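PDB 7AMK: proto-oncogene tyrosine-protein kinase receptor Ret from Danio rerio, which is a receptor tyrosine kinase whose calcium-binding, cadherin-like extracellular domains take part in assembly with GDNF and its co-receptor GFR alpha 1. Local coordinates for the calcium ion site and the interface of chains A and B. Residues are numbered along the deposited sequence; one frame, centred on the assembly and turned at random. Chains: chain A/B, Proto-oncogene tyrosine-protein kinase receptor Ret.

Contact 1: the calcium ion site. Residues chain A 142-144, 194-196, 228-232, 265-266. With CA (calcium ion), chain C; CA (calcium ion), chain D.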
loop_
_atom_site.group_PDB
_atom_site.type_symbol
_atom_site.label_atom_id
_atom_site.label_comp_id
_atom_site.label_asym_id
_atom_site.label_seq_id
_atom_site.Cartn_x
_atom_site.Cartn_y
_atom_site.Cartn_z
ATOM N N GLU A 142 36.446 -13.946 9.224
ATOM C CA GLU A 142 36.953 -12.855 10.049
ATOM C C GLU A 142 37.112 -13.322 11.503
ATOM O O GLU A 142 36.578 -14.356 11.917
ATOM C CB GLU A 142 36.008 -11.649 9.938
ATOM C CG GLU A 142 34.617 -11.919 10.476
ATOM C CD GLU A 142 33.785 -10.670 10.693
ATOM O OE1 GLU A 142 34.333 -9.546 10.733
ATOM O OE2 GLU A 142 32.560 -10.834 10.818
ATOM N N ASN A 143 37.905 -12.571 12.269
ATOM C CA ASN A 143 38.054 -12.777 13.732
ATOM C C ASN A 143 38.568 -14.175 14.084
ATOM O O ASN A 143 38.117 -14.791 15.054
ATOM C CB ASN A 143 36.743 -12.528 14.481
ATOM C CG ASN A 143 36.147 -11.177 14.192
ATOM O OD1 ASN A 143 36.858 -10.210 13.943
ATOM N ND2 ASN A 143 34.819 -11.102 14.214
ATOM N N ARG A 144 39.516 -14.686 13.305
ATOM C CA ARG A 144 40.028 -16.036 13.496
ATOM C C ARG A 144 41.541 -16.016 13.649
ATOM O O ARG A 144 42.223 -15.092 13.198
ATOM C CB ARG A 144 39.670 -16.962 12.321
ATOM C CG ARG A 144 38.226 -17.321 12.216
ATOM C CD ARG A 144 37.788 -18.151 13.395
ATOM N NE ARG A 144 36.421 -18.627 13.202
ATOM C CZ ARG A 144 35.342 -17.957 13.579
ATOM N NH1 ARG A 144 35.435 -16.789 14.186
ATOM N NH2 ARG A 144 34.137 -18.473 13.346
ATOM N N ASP A 194 38.925 -8.325 9.512
ATOM C CA ASP A 194 37.613 -7.759 9.816
ATOM C C ASP A 194 36.840 -7.680 8.511
ATOM O O ASP A 194 37.172 -6.879 7.622
ATOM C CB ASP A 194 37.751 -6.389 10.501
ATOM C CG ASP A 194 36.388 -5.723 10.837
ATOM O OD1 ASP A 194 35.329 -6.377 10.730
ATOM O OD2 ASP A 194 36.380 -4.524 11.193
ATOM N N ARG A 195 35.835 -8.547 8.368
ATOM C CA ARG A 195 35.044 -8.548 7.145
ATOM C C ARG A 195 34.470 -7.154 6.887
ATOM O O ARG A 195 34.384 -6.713 5.737
ATOM C CB ARG A 195 33.938 -9.602 7.243
ATOM C CG ARG A 195 33.251 -9.959 5.910
ATOM C CD ARG A 195 32.351 -8.856 5.347
ATOM N NE ARG A 195 31.295 -8.474 6.275
ATOM C CZ ARG A 195 30.279 -7.657 6.008
ATOM N NH1 ARG A 195 30.103 -7.120 4.811
ATOM N NH2 ARG A 195 29.416 -7.367 6.974
ATOM N N GLU A 196 34.114 -6.430 7.951
ATOM C CA GLU A 196 33.533 -5.098 7.805
ATOM C C GLU A 196 34.544 -4.067 7.321
ATOM O O GLU A 196 34.150 -3.004 6.837
ATOM C CB GLU A 196 32.915 -4.627 9.130
ATOM C CG GLU A 196 31.474 -5.116 9.377
ATOM C CD GLU A 196 31.385 -6.590 9.836
ATOM O OE1 GLU A 196 32.283 -7.042 10.584
ATOM O OE2 GLU A 196 30.405 -7.283 9.461
ATOM N N ASP A 228 31.985 -13.714 6.780
ATOM C CA ASP A 228 31.427 -12.873 7.820
ATOM C C ASP A 228 31.000 -13.729 8.996
ATOM O O ASP A 228 30.570 -14.871 8.839
ATOM C CB ASP A 228 30.217 -12.107 7.274
ATOM C CG ASP A 228 29.700 -11.077 8.217
ATOM O OD1 ASP A 228 30.454 -10.157 8.534
ATOM O OD2 ASP A 228 28.526 -11.166 8.618
ATOM N N GLU A 229 31.094 -13.156 10.182
ATOM C CA GLU A 229 30.438 -13.745 11.335
ATOM C C GLU A 229 29.596 -12.667 12.002
ATOM O O GLU A 229 29.707 -11.482 11.685
ATOM C CB GLU A 229 31.448 -14.366 12.303
ATOM C CG GLU A 229 32.177 -13.394 13.143
ATOM C CD GLU A 229 33.047 -14.098 14.184
ATOM O OE1 GLU A 229 33.118 -15.344 14.133
ATOM O OE2 GLU A 229 33.657 -13.418 15.050
ATOM N N ASP A 230 28.730 -13.088 12.919
ATOM C CA ASP A 230 27.782 -12.186 13.569
ATOM C C ASP A 230 28.530 -11.519 14.716
ATOM O O ASP A 230 28.625 -12.049 15.822
ATOM C CB ASP A 230 26.539 -12.955 14.027
ATOM C CG ASP A 230 25.482 -12.065 14.716
ATOM O OD1 ASP A 230 25.619 -10.828 14.777
ATOM O OD2 ASP A 230 24.497 -12.643 15.209
ATOM N N ASP A 231 29.102 -10.346 14.441
ATOM C CA ASP A 231 29.901 -9.652 15.446
ATOM C C ASP A 231 29.492 -8.186 15.564
ATOM O O ASP A 231 30.281 -7.362 16.037
ATOM C CB ASP A 231 31.411 -9.791 15.152
ATOM C CG ASP A 231 31.844 -9.077 13.843
ATOM O OD1 ASP A 231 30.992 -8.528 13.115
ATOM O OD2 ASP A 231 33.058 -9.057 13.560
ATOM N N ASN A 232 28.279 -7.850 15.130
ATOM C CA ASN A 232 27.745 -6.506 15.263
ATOM C C ASN A 232 26.311 -6.594 15.761
ATOM O O ASN A 232 25.518 -7.374 15.232
ATOM C CB ASN A 232 27.803 -5.744 13.937
ATOM C CG ASN A 232 29.229 -5.428 13.512
ATOM O OD1 ASN A 232 29.777 -4.386 13.871
ATOM N ND2 ASN A 232 29.836 -6.336 12.748
ATOM N N ASP A 265 26.413 -6.710 9.982
ATOM C CA ASP A 265 26.667 -8.059 9.497
ATOM C C ASP A 265 25.753 -8.403 8.316
ATOM O O ASP A 265 24.648 -7.870 8.169
ATOM C CB ASP A 265 26.459 -9.078 10.616
ATOM C CG ASP A 265 27.369 -8.834 11.799
ATOM O OD1 ASP A 265 28.557 -8.525 11.574
ATOM O OD2 ASP A 265 26.902 -8.928 12.958
ATOM N N THR A 266 26.229 -9.307 7.469
ATOM C CA THR A 266 25.469 -9.817 6.336
ATOM C C THR A 266 24.551 -10.952 6.764
ATOM O O THR A 266 24.731 -11.580 7.810
ATOM C CB THR A 266 26.404 -10.335 5.226
ATOM O OG1 THR A 266 26.992 -11.569 5.644
ATOM C CG2 THR A 266 27.505 -9.328 4.944
HETATM CA CA CA C . 33.962 -7.692 11.996
HETATM CA CA CA D . 30.643 -9.425 10.853
HETATM O O HOH W 1 33.398 -5.818 13.276
HETATM O O HOH W 2 35.929 -8.194 13.134
#

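Contact 2: the interface of chains A and B. Residues chain A 269-271, 301; chain B 384, 387, 389, 394, 431, 433.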
loop_
_atom_site.group_PDB
_atom_site.type_symbol
_atom_site.label_atom_id
_atom_site.label_comp_id
_atom_site.label_asym_id
_atom_site.label_seq_id
_atom_site.Cartn_x
_atom_site.Cartn_y
_atom_site.Cartn_z
ATOM N N VAL A 269 20.002 -14.043 1.628
ATOM C CA VAL A 269 18.833 -13.395 1.049
ATOM C C VAL A 269 17.555 -13.884 1.729
ATOM O O VAL A 269 17.392 -15.070 2.038
ATOM C CB VAL A 269 18.812 -13.649 -0.471
ATOM C CG1 VAL A 269 17.514 -13.165 -1.089
ATOM C CG2 VAL A 269 20.024 -12.989 -1.124
ATOM N N TYR A 270 16.652 -12.958 1.965
ATOM C CA TYR A 270 15.382 -13.222 2.620
ATOM C C TYR A 270 14.422 -13.922 1.656
ATOM O O TYR A 270 14.369 -13.576 0.468
ATOM C CB TYR A 270 14.778 -11.910 3.112
ATOM C CG TYR A 270 13.305 -11.986 3.476
ATOM C CD1 TYR A 270 12.322 -11.803 2.511
ATOM C CD2 TYR A 270 12.901 -12.232 4.787
ATOM C CE1 TYR A 270 10.975 -11.873 2.835
ATOM C CE2 TYR A 270 11.536 -12.308 5.123
ATOM C CZ TYR A 270 10.581 -12.123 4.138
ATOM O OH TYR A 270 9.227 -12.185 4.441
ATOM N N PRO A 271 13.660 -14.922 2.134
ATOM C CA PRO A 271 13.747 -15.465 3.492
ATOM C C PRO A 271 14.697 -16.665 3.524
ATOM O O PRO A 271 14.932 -17.274 2.472
ATOM C CB PRO A 271 12.308 -15.879 3.783
ATOM C CG PRO A 271 11.818 -16.369 2.427
ATOM C CD PRO A 271 12.583 -15.574 1.366
ATOM N N ARG A 301 16.596 -6.883 4.162
ATOM C CA ARG A 301 17.192 -6.900 2.842
ATOM C C ARG A 301 18.633 -6.476 3.019
ATOM O O ARG A 301 18.986 -5.825 3.999
ATOM C CB ARG A 301 16.451 -5.972 1.862
ATOM C CG ARG A 301 16.444 -4.512 2.316
ATOM C CD ARG A 301 15.593 -3.593 1.416
ATOM N NE ARG A 301 15.840 -2.179 1.702
ATOM C CZ ARG A 301 15.054 -1.400 2.438
ATOM N NH1 ARG A 301 13.940 -1.858 2.985
ATOM N NH2 ARG A 301 15.393 -0.127 2.623
ATOM N N GLN B 384 14.883 -26.174 -0.724
ATOM C CA GLN B 384 15.577 -24.936 -1.051
ATOM C C GLN B 384 17.013 -24.981 -0.537
ATOM O O GLN B 384 17.263 -25.349 0.617
ATOM C CB GLN B 384 14.843 -23.719 -0.467
ATOM C CG GLN B 384 15.733 -22.427 -0.431
ATOM C CD GLN B 384 14.961 -21.122 -0.216
ATOM O OE1 GLN B 384 13.816 -20.978 -0.658
ATOM N NE2 GLN B 384 15.594 -20.163 0.458
ATOM N N LYS B 387 19.206 -18.513 -2.110
ATOM C CA LYS B 387 18.721 -17.555 -3.090
ATOM C C LYS B 387 19.866 -16.678 -3.565
ATOM O O LYS B 387 20.808 -16.394 -2.821
ATOM C CB LYS B 387 17.577 -16.694 -2.514
ATOM C CG LYS B 387 16.366 -17.515 -2.108
ATOM C CD LYS B 387 15.268 -16.694 -1.406
ATOM C CE LYS B 387 14.552 -15.725 -2.360
ATOM N NZ LYS B 387 13.606 -14.776 -1.647
ATOM N N CYS B 389 20.600 -12.949 -5.886
ATOM C CA CYS B 389 19.935 -11.658 -5.986
ATOM C C CYS B 389 20.938 -10.614 -6.462
ATOM O O CYS B 389 21.976 -10.432 -5.813
ATOM C CB CYS B 389 19.322 -11.275 -4.621
ATOM S SG CYS B 389 18.634 -9.608 -4.466
ATOM N N GLN B 394 15.628 -6.799 -4.479
ATOM C CA GLN B 394 14.380 -6.865 -3.721
ATOM C C GLN B 394 13.644 -5.537 -3.637
ATOM O O GLN B 394 12.487 -5.518 -3.196
ATOM C CB GLN B 394 14.621 -7.427 -2.332
ATOM C CG GLN B 394 14.324 -8.932 -2.327
ATOM C CD GLN B 394 15.098 -9.743 -1.308
ATOM O OE1 GLN B 394 16.102 -9.291 -0.746
ATOM N NE2 GLN B 394 14.630 -10.962 -1.071
ATOM N N ASP B 431 10.068 -11.192 -5.833
ATOM C CA ASP B 431 11.100 -10.318 -5.295
ATOM C C ASP B 431 12.333 -10.261 -6.191
ATOM O O ASP B 431 13.379 -9.745 -5.764
ATOM C CB ASP B 431 11.477 -10.746 -3.867
ATOM C CG ASP B 431 12.133 -12.125 -3.798
ATOM O OD1 ASP B 431 12.183 -12.850 -4.821
ATOM O OD2 ASP B 431 12.607 -12.487 -2.697
ATOM N N THR B 433 14.385 -12.529 -7.359
ATOM C CA THR B 433 15.483 -13.404 -6.973
ATOM C C THR B 433 15.434 -14.689 -7.805
ATOM O O THR B 433 14.463 -14.966 -8.521
ATOM C CB THR B 433 15.426 -13.718 -5.461
ATOM O OG1 THR B 433 14.247 -14.483 -5.147
ATOM C CG2 THR B 433 15.430 -12.411 -4.610
#

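Contact 1: the calcium ion site
Three carboxylates bridge two calcium ions. A:Glu142 OE1 binds the calcium ion CA (chain C), and A:Glu142 OE2 binds CA (chain D) at 2.4 Å. A:Asp231 and A:Glu196 also give one oxygen to each ion, so the metals sit 3.9 Å apart, CA (chain C) to CA (chain D). A:Glu142 CG takes the crowded position between the backbone N and the carbonyl carbon (chi1 64°), with the chain extended beyond it. A:Glu196 bends at chi2 (77°). Each carboxylate thus lies between the ions. A:Asp194 OD1 and two waters bring the chain C ion to a near-octahedral shell. The chain D ion is distorted six-coordinate. It adds A:Asp228 OD1, A:Asp265 OD1 and the backbone carbonyl of A:Glu229.

A second layer of bonds helps to position these oxygens. The backbone N of A:Glu229 meets A:Glu142 OE2 on its anti lone pair, 2.8 Å and nearly straight (169° at H). A:Asn143 ND2 donates in its amide plane to A:Asp231 OD2 at 2.8 Å and to A:Glu229 OE2. A:Arg144 NH1 holds A:Glu229 OE1 at 2.7 Å. The guanidinium of A:Arg195 meets two acids from above their carboxylate planes. Its NH2 forms a salt bridge with A:Glu196 OE2, its NE another with A:Asp228 OD1. This positive charge likely offsets part of the acidic cluster.

Residues 194-196 form the cadherin DRE motif, and 228-232 match its acidic linker. The site ties the cadherin domain to cadherin-like domain 3 and probably stiffens their junction.

Contact 2: the interface of chains A and B
The carboxylate oxygen OD2 of B:Asp431 is gripped by two side chains of its own chain. B:Lys387 NZ meets B:Asp431 OD2 on its syn lone pair, a salt bridge of 2.7 Å. B:Gln394 NE2 comes from above the carboxylate plane, 3.0 Å from B:Asp431 OD2, with 159° at H. The bond lies close to the plane of the glutamine amide. The other oxygen, B:Asp431 OD1, takes the hydroxyl OG1 of B:Thr433 at 2.7 Å. The carboxylate is thus anchored through both oxygens, and it probably holds the lysine and the glutamine in place to face chain A.

Both donors converge on the backbone carbonyl of A:Tyr270. B:Lys387 NZ lies 2.5 Å from A:Tyr270 O, a short bond. It arrives in the carbonyl plane, on a lone pair, with a C=O...N angle of 133°. B:Gln394 NE2 adds a weak bond to the same oxygen. The lysine chain bends at chi3 (70°), and its shaft crosses A:Val269 and A:Pro271 at about a right angle. A:Val269 CG1 packs on B:Lys387 CB at 3.8 Å, while A:Val269 CG2 touches B:Cys389 CB at 4.0 Å. An alanine here takes away NZ with both its bonds and the aliphatic chain beside A:Pro271, and would probably loosen this corner of the interface.

A cis peptide joins A:Tyr270 to A:Pro271. It folds the proline back, with A:Pro271 CB over the centre of its neighbour's ring. This turn may set the direction in which the carbonyl faces chain B.

This patch of the deposited dimer may reflect crystal packing. The chain A residues 269-271 belong to a loop of cadherin-like domain 3. Chain B contributes from cadherin-like domain 4: strand 384-388, the loop at B:Cys389, disulfide-bonded to Cys393, and the 3-10 helix 393-395. Behind them, B:Asp431 in a loop and B:Thr433 at the start of strand 433-438 give support.

The C-alpha centres of contact 1 and contact 2 are about 21 Å apart. They share no residue, but one chain A loop, between strands 255-263 and 279-283, serves both. A:Asp265 and A:Thr266 belong to contact 1, and A:Val269 follows shortly after in contact 2. Calcium binding may therefore help to order the start of the loop that chain B meets. Contact 1 works within one chain, between successive domains. Contact 2 joins domain 3 of one copy to domain 4 of the other. The structure alone does not show whether this pairing occurs in the receptor.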